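PDB 3ZC0: aftrax from Archaeoglobus fulgidus, which assembles into a C3PO-type particle of eight protein chains that binds duplex RNA and cleaves it, with magnesium ions held at acidic sites. Local coordinates for residues R12-L16 with E68-I72; L23-L27 with L76-A80. The protein carries 1 engineered substitution. The contacts are given in a common frame with arbitrary orientation. Numbering follows the deposited sequence.

Interaction 1: residues R12-L16 with E68-I72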
loop_
_atom_site.group_PDB
_atom_site.type_symbol
_atom_site.label_atom_id
_atom_site.label_comp_id
_atom_site.label_asym_id
_atom_site.label_seq_id
_atom_site.Cartn_x
_atom_site.Cartn_y
_atom_site.Cartn_z
ATOM N N ARG E 12 18.971 -30.779 -8.686
ATOM C CA ARG E 12 19.057 -29.828 -7.585
ATOM C C ARG E 12 17.704 -29.210 -7.308
ATOM O O ARG E 12 17.310 -29.079 -6.155
ATOM C CB ARG E 12 20.052 -28.714 -7.900
ATOM C CG ARG E 12 20.218 -27.715 -6.774
ATOM C CD ARG E 12 20.597 -28.422 -5.490
ATOM N NE ARG E 12 21.062 -27.487 -4.475
ATOM C CZ ARG E 12 21.611 -27.862 -3.328
ATOM N NH1 ARG E 12 21.757 -29.152 -3.069
ATOM N NH2 ARG E 12 22.016 -26.956 -2.445
ATOM N N LEU E 13 17.002 -28.828 -8.374
ATOM C CA LEU E 13 15.680 -28.231 -8.261
ATOM C C LEU E 13 14.708 -29.160 -7.504
ATOM O O LEU E 13 13.986 -28.712 -6.609
ATOM C CB LEU E 13 15.156 -27.872 -9.648
ATOM C CG LEU E 13 14.857 -26.408 -9.975
ATOM C CD1 LEU E 13 15.473 -25.458 -8.987
ATOM C CD2 LEU E 13 15.364 -26.113 -11.354
ATOM N N GLU E 14 14.714 -30.453 -7.838
ATOM C CA GLU E 14 13.819 -31.403 -7.171
ATOM C C GLU E 14 14.149 -31.524 -5.691
ATOM O O GLU E 14 13.266 -31.469 -4.806
ATOM C CB GLU E 14 13.882 -32.760 -7.861
ATOM C CG GLU E 14 13.070 -32.784 -9.141
ATOM C CD GLU E 14 13.256 -34.048 -9.936
ATOM O OE1 GLU E 14 14.123 -34.867 -9.555
ATOM O OE2 GLU E 14 12.535 -34.212 -10.944
ATOM N N GLU E 15 15.440 -31.663 -5.436
ATOM C CA GLU E 15 15.948 -31.660 -4.080
ATOM C C GLU E 15 15.472 -30.418 -3.289
ATOM O O GLU E 15 14.997 -30.527 -2.152
ATOM C CB GLU E 15 17.469 -31.723 -4.142
ATOM C CG GLU E 15 18.141 -32.441 -3.007
ATOM C CD GLU E 15 19.543 -32.845 -3.384
ATOM O OE1 GLU E 15 19.948 -32.549 -4.539
ATOM O OE2 GLU E 15 20.230 -33.456 -2.533
ATOM N N LEU E 16 15.580 -29.241 -3.902
ATOM C CA LEU E 16 15.221 -28.009 -3.217
ATOM C C LEU E 16 13.726 -27.964 -2.991
ATOM O O LEU E 16 13.290 -27.493 -1.951
ATOM C CB LEU E 16 15.687 -26.774 -3.983
ATOM C CG LEU E 16 17.203 -26.616 -4.037
ATOM C CD1 LEU E 16 17.600 -25.311 -4.709
ATOM C CD2 LEU E 16 17.773 -26.698 -2.648
ATOM N N GLU E 68 22.503 -27.197 4.550
ATOM C CA GLU E 68 22.991 -27.768 3.302
ATOM C C GLU E 68 22.410 -27.054 2.073
ATOM O O GLU E 68 22.913 -27.180 0.962
ATOM C CB GLU E 68 22.617 -29.253 3.257
ATOM C CG GLU E 68 23.054 -29.974 1.999
ATOM C CD GLU E 68 22.429 -31.340 1.867
ATOM O OE1 GLU E 68 22.194 -31.990 2.914
ATOM O OE2 GLU E 68 22.171 -31.754 0.712
ATOM N N TYR E 69 21.343 -26.297 2.277
ATOM C CA TYR E 69 20.650 -25.675 1.165
ATOM C C TYR E 69 20.635 -24.159 1.284
ATOM O O TYR E 69 19.577 -23.560 1.439
ATOM C CB TYR E 69 19.222 -26.187 1.133
ATOM C CG TYR E 69 19.104 -27.690 1.014
ATOM C CD1 TYR E 69 19.578 -28.359 -0.108
ATOM C CD2 TYR E 69 18.485 -28.435 2.012
ATOM C CE1 TYR E 69 19.443 -29.735 -0.227
ATOM C CE2 TYR E 69 18.350 -29.804 1.904
ATOM C CZ TYR E 69 18.830 -30.454 0.784
ATOM O OH TYR E 69 18.696 -31.824 0.671
ATOM N N PRO E 70 21.807 -23.525 1.181
ATOM C CA PRO E 70 21.895 -22.096 1.481
ATOM C C PRO E 70 21.153 -21.247 0.446
ATOM O O PRO E 70 20.932 -20.061 0.696
ATOM C CB PRO E 70 23.402 -21.822 1.422
ATOM C CG PRO E 70 24.055 -23.151 1.363
ATOM C CD PRO E 70 23.086 -24.037 0.674
ATOM N N GLU E 71 20.775 -21.836 -0.689
ATOM C CA GLU E 71 19.901 -21.153 -1.633
ATOM C C GLU E 71 18.562 -20.789 -0.983
ATOM O O GLU E 71 17.943 -19.810 -1.389
ATOM C CB GLU E 71 19.614 -22.015 -2.868
ATOM C CG GLU E 71 20.807 -22.379 -3.709
ATOM C CD GLU E 71 21.198 -23.828 -3.530
ATOM O OE1 GLU E 71 21.331 -24.265 -2.360
ATOM O OE2 GLU E 71 21.362 -24.530 -4.556
ATOM N N ILE E 72 18.105 -21.580 -0.007
ATOM C CA ILE E 72 16.831 -21.305 0.655
ATOM C C ILE E 72 16.861 -21.171 2.174
ATOM O O ILE E 72 15.910 -20.651 2.761
ATOM C CB ILE E 72 15.750 -22.356 0.332
ATOM C CG1 ILE E 72 16.042 -23.665 1.037
ATOM C CG2 ILE E 72 15.600 -22.548 -1.152
ATOM C CD1 ILE E 72 14.911 -24.652 0.923
#
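Residues 12-16 form a turn inside helix 6-42, with Leu16 N hydrogen-bonded to Arg12 O at 2.8 Å, while 68-72 belongs to the connection between helices 46-64 and 73-94. Within it Tyr69-Ile72 make a beta turn, closed by the hydrogen bond from Ile72 N to Tyr69 O at 2.9 Å, and Ile72 is the N-cap residue of helix 73-94. The backbones come closest at Leu16 and Tyr69, whose CA atoms are 7.4 Å apart. Arg12 reaches over to Glu71 in a two-pronged salt bridge: NE donates to Glu71 OE2 at 3.0 Å and NH2 to Glu71 OE1 at 2.8 Å. The edge of the Tyr69 ring meets one face of the guanidinium, CD1 being 3.7 Å from Arg12 NH2. Leu16 packs beside the charged pair, with CD2 3.5 Å from Tyr69 CD1 and CD1 3.8 Å from Glu71 OE2. A second subunit packs nearby, its Leu162 against Leu16 and its Phe74 against Pro70. Less comfortably, Glu15 OE2 sits 4.1 Å from Glu68 OE2, a close approach of like charges. The chemistry is therefore mixed: a directional ion pair fixes the turn against the helix, and an apolar Leu16-Tyr69 contact flanks it.

Interaction 2: residues L23-L27 with L76-A80. With nucleotides of chain O.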
loop_
_atom_site.group_PDB
_atom_site.type_symbol
_atom_site.label_atom_id
_atom_site.label_comp_id
_atom_site.label_asym_id
_atom_site.label_seq_id
_atom_site.Cartn_x
_atom_site.Cartn_y
_atom_site.Cartn_z
ATOM N N LEU E 23 11.257 -28.069 5.388
ATOM C CA LEU E 23 11.755 -26.911 6.126
ATOM C C LEU E 23 10.606 -25.985 6.520
ATOM O O LEU E 23 10.555 -25.511 7.647
ATOM C CB LEU E 23 12.786 -26.162 5.286
ATOM C CG LEU E 23 13.928 -25.435 5.998
ATOM C CD1 LEU E 23 14.106 -24.023 5.458
ATOM C CD2 LEU E 23 13.721 -25.403 7.495
ATOM N N LEU E 24 9.672 -25.753 5.601
ATOM C CA LEU E 24 8.500 -24.942 5.911
ATOM C C LEU E 24 7.707 -25.574 7.043
ATOM O O LEU E 24 7.332 -24.876 8.000
ATOM C CB LEU E 24 7.597 -24.775 4.695
ATOM C CG LEU E 24 8.138 -23.902 3.590
ATOM C CD1 LEU E 24 7.233 -23.975 2.364
ATOM C CD2 LEU E 24 8.279 -22.505 4.112
ATOM N N LYS E 25 7.460 -26.884 6.948
ATOM C CA LYS E 25 6.624 -27.539 7.966
ATOM C C LYS E 25 7.248 -27.460 9.369
ATOM O O LYS E 25 6.575 -27.155 10.392
ATOM C CB LYS E 25 6.296 -28.990 7.587
ATOM C CG LYS E 25 5.277 -29.133 6.441
ATOM C CD LYS E 25 4.729 -30.566 6.323
ATOM C CE LYS E 25 4.208 -30.881 4.913
ATOM N NZ LYS E 25 5.301 -31.221 3.938
ATOM N N VAL E 26 8.552 -27.690 9.391
ATOM C CA VAL E 26 9.297 -27.720 10.634
ATOM C C VAL E 26 9.403 -26.336 11.252
ATOM O O VAL E 26 9.243 -26.178 12.465
ATOM C CB VAL E 26 10.684 -28.316 10.421
ATOM C CG1 VAL E 26 11.486 -28.246 11.700
ATOM C CG2 VAL E 26 10.539 -29.752 9.966
ATOM N N LEU E 27 9.655 -25.334 10.413
ATOM C CA LEU E 27 9.647 -23.942 10.870
ATOM C C LEU E 27 8.295 -23.487 11.438
ATOM O O LEU E 27 8.257 -22.853 12.494
ATOM C CB LEU E 27 10.082 -23.018 9.748
ATOM C CG LEU E 27 11.557 -23.152 9.373
ATOM C CD1 LEU E 27 11.855 -22.405 8.078
ATOM C CD2 LEU E 27 12.422 -22.657 10.496
ATOM N N LEU E 76 14.461 -18.303 4.513
ATOM C CA LEU E 76 13.289 -18.848 5.185
ATOM C C LEU E 76 13.347 -18.866 6.718
ATOM O O LEU E 76 12.333 -18.634 7.393
ATOM C CB LEU E 76 13.031 -20.257 4.672
ATOM C CG LEU E 76 12.478 -20.341 3.251
ATOM C CD1 LEU E 76 12.492 -21.774 2.759
ATOM C CD2 LEU E 76 11.063 -19.785 3.194
ATOM N N CYS E 77 14.523 -19.151 7.270
ATOM C CA CYS E 77 14.625 -19.429 8.706
ATOM C C CYS E 77 14.445 -18.216 9.603
ATOM O O CYS E 77 14.275 -18.359 10.835
ATOM C CB CYS E 77 15.947 -20.121 9.032
ATOM S SG CYS E 77 15.957 -21.875 8.581
ATOM N N ASN E 78 14.465 -17.036 8.985
ATOM C CA ASN E 78 14.484 -15.790 9.737
ATOM C C ASN E 78 13.400 -15.630 10.799
ATOM O O ASN E 78 13.712 -15.548 11.993
ATOM C CB ASN E 78 14.487 -14.585 8.807
ATOM C CG ASN E 78 15.465 -13.529 9.261
ATOM O OD1 ASN E 78 16.515 -13.852 9.832
ATOM N ND2 ASN E 78 15.124 -12.263 9.039
ATOM N N ASP E 79 12.142 -15.592 10.362
ATOM C CA ASP E 79 11.012 -15.384 11.268
ATOM C C ASP E 79 11.063 -16.299 12.517
ATOM O O ASP E 79 11.100 -15.828 13.677
ATOM C CB ASP E 79 9.685 -15.562 10.512
ATOM C CG ASP E 79 9.302 -14.343 9.649
ATOM O OD1 ASP E 79 10.091 -13.387 9.500
ATOM O OD2 ASP E 79 8.180 -14.348 9.100
ATOM N N ALA E 80 11.098 -17.605 12.275
ATOM C CA ALA E 80 11.075 -18.567 13.370
ATOM C C ALA E 80 12.309 -18.454 14.287
ATOM O O ALA E 80 12.196 -18.611 15.512
ATOM C CB ALA E 80 10.901 -20.004 12.834
ATOM P P G O 7 8.988 -6.507 3.825
ATOM O OP1 G O 7 10.273 -6.082 3.210
ATOM O OP2 G O 7 7.702 -6.323 3.106
ATOM O "O5'" G O 7 9.060 -8.054 4.188
ATOM C "C5'" G O 7 10.161 -8.593 4.903
ATOM C "C4'" G O 7 9.792 -9.878 5.601
ATOM O "O4'" G O 7 8.703 -9.638 6.534
ATOM C "C3'" G O 7 9.273 -11.014 4.728
ATOM O "O3'" G O 7 10.297 -11.711 4.035
ATOM C "C2'" G O 7 8.523 -11.868 5.742
ATOM O "O2'" G O 7 9.432 -12.604 6.542
ATOM C "C1'" G O 7 7.889 -10.788 6.623
ATOM N N9 G O 7 6.523 -10.460 6.167
ATOM C C8 G O 7 6.063 -9.352 5.496
ATOM N N7 G O 7 4.787 -9.409 5.229
ATOM C C5 G O 7 4.387 -10.630 5.750
ATOM C C6 G O 7 3.119 -11.262 5.777
ATOM O O6 G O 7 2.042 -10.863 5.322
ATOM N N1 G O 7 3.174 -12.496 6.418
ATOM C C2 G O 7 4.299 -13.060 6.963
ATOM N N2 G O 7 4.158 -14.261 7.539
ATOM N N3 G O 7 5.481 -12.483 6.948
ATOM C C4 G O 7 5.446 -11.285 6.328
#
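The contact between 23-27 and 76-80 is made of apolar side chains. Leu76 is gripped by three leucines: its CD1 is 3.9 Å from Leu23 CD1, its CD2 is 4.0 Å from Leu24 CD2, and its CB is 4.2 Å from Leu27 CD1. Cys77 SG sits near both Leu23 CD1 (4.2 Å) and Leu27 CD2 (4.1 Å), and Leu27 CD2 also meets Ala80 CB at 3.8 Å. The polar chemistry belongs to Asp79, which takes no part in this packing: the ribose O2' of G7 in chain O lies 3.1 Å from Asp79 OD1 and 3.3 Å from Asp79 OD2, near enough for one weak hydrogen bond, which either carboxylate oxygen could accept. This part of helix 73-94 thus turns apolar groups to helix 6-42 and the Asp79 carboxylate to the RNA, where Leu76 also touches a phosphate. The two segments run almost parallel, 8° apart with axes 10.2 Å from each other at closest, although 76-80 is kinked at residues 79 and 80. Val63 of helix 46-64 touches both Leu27 and Cys77, so three helices of the all-helical translin fold meet here.

How the interactions relate
Both contacts join helix 6-42 to the chain around the start of helix 73-94, and their centres are 14 Å apart. Their segments alternate in sequence, 12-16, 23-27, 68-72, 76-80, so moving toward the C-terminus on one side matches moving the same way on the other. The turn of interaction 1 leads directly into the helix used by interaction 2, and a partly buried contact that mixes a salt bridge with apolar packing gives way to a buried apolar one. Interaction 1 comes no nearer than about 7 Å to the RNA, while interaction 2 touches it. Further along helix 73-94 is Glu86, a magnesium ligand with Glu121; the Ala80 side chain is about 13 Å from a bound magnesium.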